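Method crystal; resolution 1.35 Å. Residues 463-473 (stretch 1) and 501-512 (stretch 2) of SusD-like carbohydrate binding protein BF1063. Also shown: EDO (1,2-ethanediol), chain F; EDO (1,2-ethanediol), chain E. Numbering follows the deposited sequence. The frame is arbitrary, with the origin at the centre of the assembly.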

# COMPACT_ATOMS: atom_id res chain seq x y z
N ILE A 463 8.79 9.75 10.94
CA ILE A 463 9.29 10.79 10.03
C ILE A 463 8.18 11.46 9.23
O ILE A 463 8.44 12.37 8.45
CB ILE A 463 10.40 10.28 9.08
CG1 ILE A 463 9.87 9.36 8.00
CG2 ILE A 463 11.55 9.60 9.89
CD1 ILE A 463 10.94 8.99 6.94
N ALA A 464 6.93 11.03 9.40
CA ALA A 464 5.82 11.67 8.71
C ALA A 464 5.76 13.14 8.97
O ALA A 464 5.47 13.91 8.05
CB ALA A 464 4.49 11.01 9.14
N HIS A 465 6.03 13.58 10.19
CA HIS A 465 5.95 15.01 10.49
C HIS A 465 7.07 15.81 9.82
O HIS A 465 6.97 17.04 9.74
CB HIS A 465 5.95 15.27 12.00
CG HIS A 465 7.27 15.08 12.65
ND1 HIS A 465 7.76 13.84 13.02
CD2 HIS A 465 8.25 15.98 12.95
CE1 HIS A 465 8.96 13.99 13.55
NE2 HIS A 465 9.27 15.27 13.55
N GLU A 466 8.12 15.14 9.37
CA GLU A 466 9.16 15.79 8.59
C GLU A 466 8.76 15.84 7.13
O GLU A 466 8.70 16.94 6.51
CB GLU A 466 10.47 15.02 8.68
CG GLU A 466 11.10 14.95 10.05
CD GLU A 466 12.37 14.14 10.05
OE1 GLU A 466 13.42 14.65 9.58
OE2 GLU A 466 12.35 12.99 10.55
N VAL A 467 8.41 14.71 6.55
CA VAL A 467 8.18 14.67 5.11
C VAL A 467 6.82 15.25 4.71
O VAL A 467 6.66 15.66 3.54
CB VAL A 467 8.39 13.27 4.51
CG1 VAL A 467 9.81 12.74 4.87
CG2 VAL A 467 7.31 12.29 4.92
N LEU A 468 5.88 15.32 5.65
CA LEU A 468 4.56 15.91 5.41
C LEU A 468 4.42 17.30 6.04
O LEU A 468 3.29 17.77 6.32
CB LEU A 468 3.44 14.98 5.91
CG LEU A 468 3.52 13.54 5.39
CD1 LEU A 468 2.32 12.73 5.97
CD2 LEU A 468 3.56 13.45 3.85
N SER A 469 5.55 17.99 6.21
CA SER A 469 5.57 19.38 6.68
C SER A 469 5.82 20.35 5.55
O SER A 469 6.00 21.55 5.77
CB SER A 469 6.67 19.56 7.72
OG SER A 469 7.97 19.39 7.13
N GLN A 470 5.81 19.85 4.32
CA GLN A 470 6.30 20.58 3.16
C GLN A 470 5.31 20.84 2.09
O GLN A 470 4.20 20.25 2.06
CB GLN A 470 7.41 19.72 2.53
CG GLN A 470 8.56 19.40 3.50
CD GLN A 470 9.34 20.59 3.82
OE1 GLN A 470 9.93 21.23 2.95
NE2 GLN A 470 9.37 20.93 5.09
N LYS A 471 5.71 21.70 1.17
CA LYS A 471 4.97 21.89 -0.07
C LYS A 471 5.16 20.64 -0.95
O LYS A 471 6.13 19.88 -0.81
CB LYS A 471 5.41 23.16 -0.77
CG LYS A 471 4.92 24.40 -0.06
CD LYS A 471 5.56 25.70 -0.46
CE LYS A 471 4.93 26.88 0.30
NZ LYS A 471 5.64 28.18 0.02
N ILE A 472 4.21 20.45 -1.84
CA ILE A 472 4.15 19.36 -2.80
C ILE A 472 4.38 19.96 -4.18
O ILE A 472 3.72 20.92 -4.56
CB ILE A 472 2.81 18.68 -2.76
CG1 ILE A 472 2.47 18.23 -1.34
CG2 ILE A 472 2.78 17.50 -3.74
CD1 ILE A 472 1.05 17.72 -1.21
N TRP A 473 5.31 19.36 -4.93
CA TRP A 473 5.68 19.84 -6.25
C TRP A 473 5.39 18.75 -7.27
O TRP A 473 5.22 17.57 -6.91
CB TRP A 473 7.15 20.28 -6.25
CG TRP A 473 7.36 21.45 -5.36
CD1 TRP A 473 7.74 21.42 -4.05
CD2 TRP A 473 7.18 22.83 -5.69
NE1 TRP A 473 7.81 22.70 -3.55
CE2 TRP A 473 7.46 23.58 -4.52
CE3 TRP A 473 6.80 23.51 -6.84
CZ2 TRP A 473 7.38 24.97 -4.49
CZ3 TRP A 473 6.69 24.89 -6.80
CH2 TRP A 473 6.97 25.61 -5.64
N GLY A 501 0.58 21.77 -4.03
CA GLY A 501 -0.17 22.04 -2.82
C GLY A 501 0.77 21.93 -1.63
O GLY A 501 1.99 22.03 -1.79
N LYS A 502 0.21 21.79 -0.43
CA LYS A 502 1.04 21.72 0.77
C LYS A 502 0.36 20.91 1.86
O LYS A 502 -0.85 20.67 1.87
CB LYS A 502 1.38 23.14 1.26
CG LYS A 502 0.20 23.94 1.78
CD LYS A 502 0.63 25.30 2.34
N ARG A 503 1.19 20.53 2.83
CA ARG A 503 0.76 19.89 4.07
C ARG A 503 1.42 20.56 5.27
O ARG A 503 2.49 21.17 5.14
CB ARG A 503 1.08 18.41 4.10
CG ARG A 503 0.44 17.55 3.04
CD ARG A 503 0.78 16.09 3.27
NE ARG A 503 0.26 15.22 2.23
CZ ARG A 503 0.91 14.87 1.13
NH1 ARG A 503 2.15 15.28 0.88
NH2 ARG A 503 0.29 14.07 0.28
N ALA A 504 0.78 20.42 6.41
CA ALA A 504 1.33 20.87 7.69
C ALA A 504 0.94 19.85 8.77
O ALA A 504 0.26 20.14 9.77
CB ALA A 504 0.86 22.26 8.04
N PHE A 505 1.38 18.61 8.56
CA PHE A 505 1.16 17.51 9.50
C PHE A 505 1.56 17.93 10.91
O PHE A 505 2.63 18.52 11.11
CB PHE A 505 2.01 16.32 9.03
CG PHE A 505 1.92 15.06 9.85
CD1 PHE A 505 2.56 14.93 11.07
CD2 PHE A 505 1.30 13.92 9.33
CE1 PHE A 505 2.53 13.74 11.75
CE2 PHE A 505 1.29 12.72 10.02
CZ PHE A 505 1.90 12.64 11.21
N ARG A 506 0.72 17.64 11.89
CA ARG A 506 0.97 18.07 13.25
C ARG A 506 1.68 17.01 14.09
O ARG A 506 1.21 15.86 14.19
CB ARG A 506 -0.37 18.39 13.92
CG ARG A 506 -1.17 19.48 13.28
CD ARG A 506 -2.62 19.52 13.74
NE ARG A 506 -3.35 18.37 13.24
CZ ARG A 506 -4.64 18.17 13.41
NH1 ARG A 506 -5.39 19.05 14.06
NH2 ARG A 506 -5.19 17.10 12.89
N ASN A 507 2.80 17.38 14.71
CA ASN A 507 3.52 16.49 15.59
C ASN A 507 3.15 16.84 17.03
O ASN A 507 3.45 17.93 17.48
CB ASN A 507 5.01 16.64 15.36
CG ASN A 507 5.82 15.57 16.08
OD1 ASN A 507 5.29 14.52 16.46
ND2 ASN A 507 7.13 15.83 16.25
N PRO A 508 2.57 15.92 17.80
CA PRO A 508 2.29 14.51 17.56
C PRO A 508 0.92 14.11 17.05
O PRO A 508 0.72 12.95 16.73
CB PRO A 508 2.43 13.92 18.98
CG PRO A 508 1.82 14.99 19.84
CD PRO A 508 2.26 16.28 19.22
N THR A 509 -0.02 15.04 17.00
CA THR A 509 -1.42 14.71 16.76
C THR A 509 -1.66 13.83 15.57
O THR A 509 -2.44 12.87 15.68
CB THR A 509 -2.21 16.02 16.60
OG1 THR A 509 -2.14 16.73 17.85
CG2 THR A 509 -3.70 15.78 16.26
N ASP A 510 -1.03 14.12 14.42
CA ASP A 510 -1.37 13.36 13.21
C ASP A 510 -0.72 11.99 13.12
O ASP A 510 -0.98 11.28 12.16
CB ASP A 510 -1.15 14.24 11.99
CG ASP A 510 -2.18 15.33 11.89
OD1 ASP A 510 -3.39 15.04 12.10
OD2 ASP A 510 -1.81 16.48 11.65
N TYR A 511 0.07 11.59 14.12
CA TYR A 511 0.48 10.20 14.21
C TYR A 511 -0.65 9.27 14.67
O TYR A 511 -0.50 8.05 14.59
CB TYR A 511 1.71 10.04 15.14
CG TYR A 511 2.98 10.48 14.45
CD1 TYR A 511 3.51 9.72 13.43
CD2 TYR A 511 3.65 11.61 14.83
CE1 TYR A 511 4.66 10.10 12.79
CE2 TYR A 511 4.83 12.02 14.18
CZ TYR A 511 5.31 11.23 13.17
OH TYR A 511 6.44 11.59 12.47
N THR A 512 -1.77 9.83 15.16
CA THR A 512 -2.89 9.01 15.61
C THR A 512 -4.18 9.56 15.02
O THR A 512 -4.45 10.78 15.11
CB THR A 512 -3.00 9.03 17.13
OG1 THR A 512 -1.76 8.62 17.73
CG2 THR A 512 -4.07 8.06 17.61
C1 EDO F . -5.50 12.02 17.75
O1 EDO F . -4.13 12.48 17.80
C2 EDO F . -6.27 12.60 18.94
O2 EDO F . -6.48 13.99 18.67
C1 EDO E . 9.18 16.10 0.72
O1 EDO E . 8.07 16.62 1.47
C2 EDO E . 10.49 16.26 1.48
O2 EDO E . 10.45 15.42 2.62
O HOH W 1 3.89 17.39 2.15

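The hydroxyl of Tyr511 meets the start of the helix in stretch 1 at two points of the same residue, His465. The backbone N of His465 donates a nearly linear hydrogen bond to Tyr511 OH (3.1 Å), and the imidazole ND1 of His465 forms a second, shorter one with the same OH (2.7 Å); either partner of the latter could supply the proton. With chi1 in the p well the ring lies on the side of its own backbone N, and with chi2 at -82° ND1 faces the same hydroxyl. Tyr511 OH lies near the plane of the imidazole, at its edge, as suits a hydrogen bond to ND1, and the two rings, inclined at 72°, meet rim to rim without stacking. Asn507 ND2 sits over one face of the imidazole, 3.5 Å from His465 CD2, but makes no hydrogen bond to it.

Next to these hydrogen bonds, the helix packs against Phe505. Ala464 CB lies over the face of the Phe505 ring, 4.1 Å from the ring centroid in a CH-pi contact, and also approaches Tyr511, with Ala464 CB 3.8 Å from Tyr511 CE1. A helical turn later, Leu468 CB comes within 3.7 Å of Phe505 CB, extending the apolar surface.

Leu468 is the first residue to leave helical geometry, and from here the backbones take over. Phe505 N donates to Leu468 O (3.1 Å), and Arg503 N to Gln470 O (3.1 Å). Lys471 and Lys502 form an antiparallel non-hydrogen-bonded pair with their CA atoms 4.0 Å apart; their side chains share one face of the sheet, where Lys471 CG lies 4.0 Å from Lys502 CB, although the end of Lys471 leads away. At the next pair, Ile472 N donates to Gly501 O at 2.7 Å, while the reciprocal bond from Gly501 N to Ile472 O is longer, at 3.3 Å.

The extended side chain of Arg503 links the strand pairing to the apolar packing. Its guanidinium is sandwiched between two aliphatic groups: Leu468 CD2 covers one face, 3.8 Å from Arg503 NH1, and Ile472 CD1 covers the opposite face, 3.4 Å from the same NH1. With its faces covered, the group still makes polar contacts at its edge. Arg503 NH1 donates to the O of water 1 (3.0 Å), and that water O donates in turn to Gln470 O (2.9 Å), so that Gln470 O accepts from both the backbone N of Arg503 and the water held by its side chain.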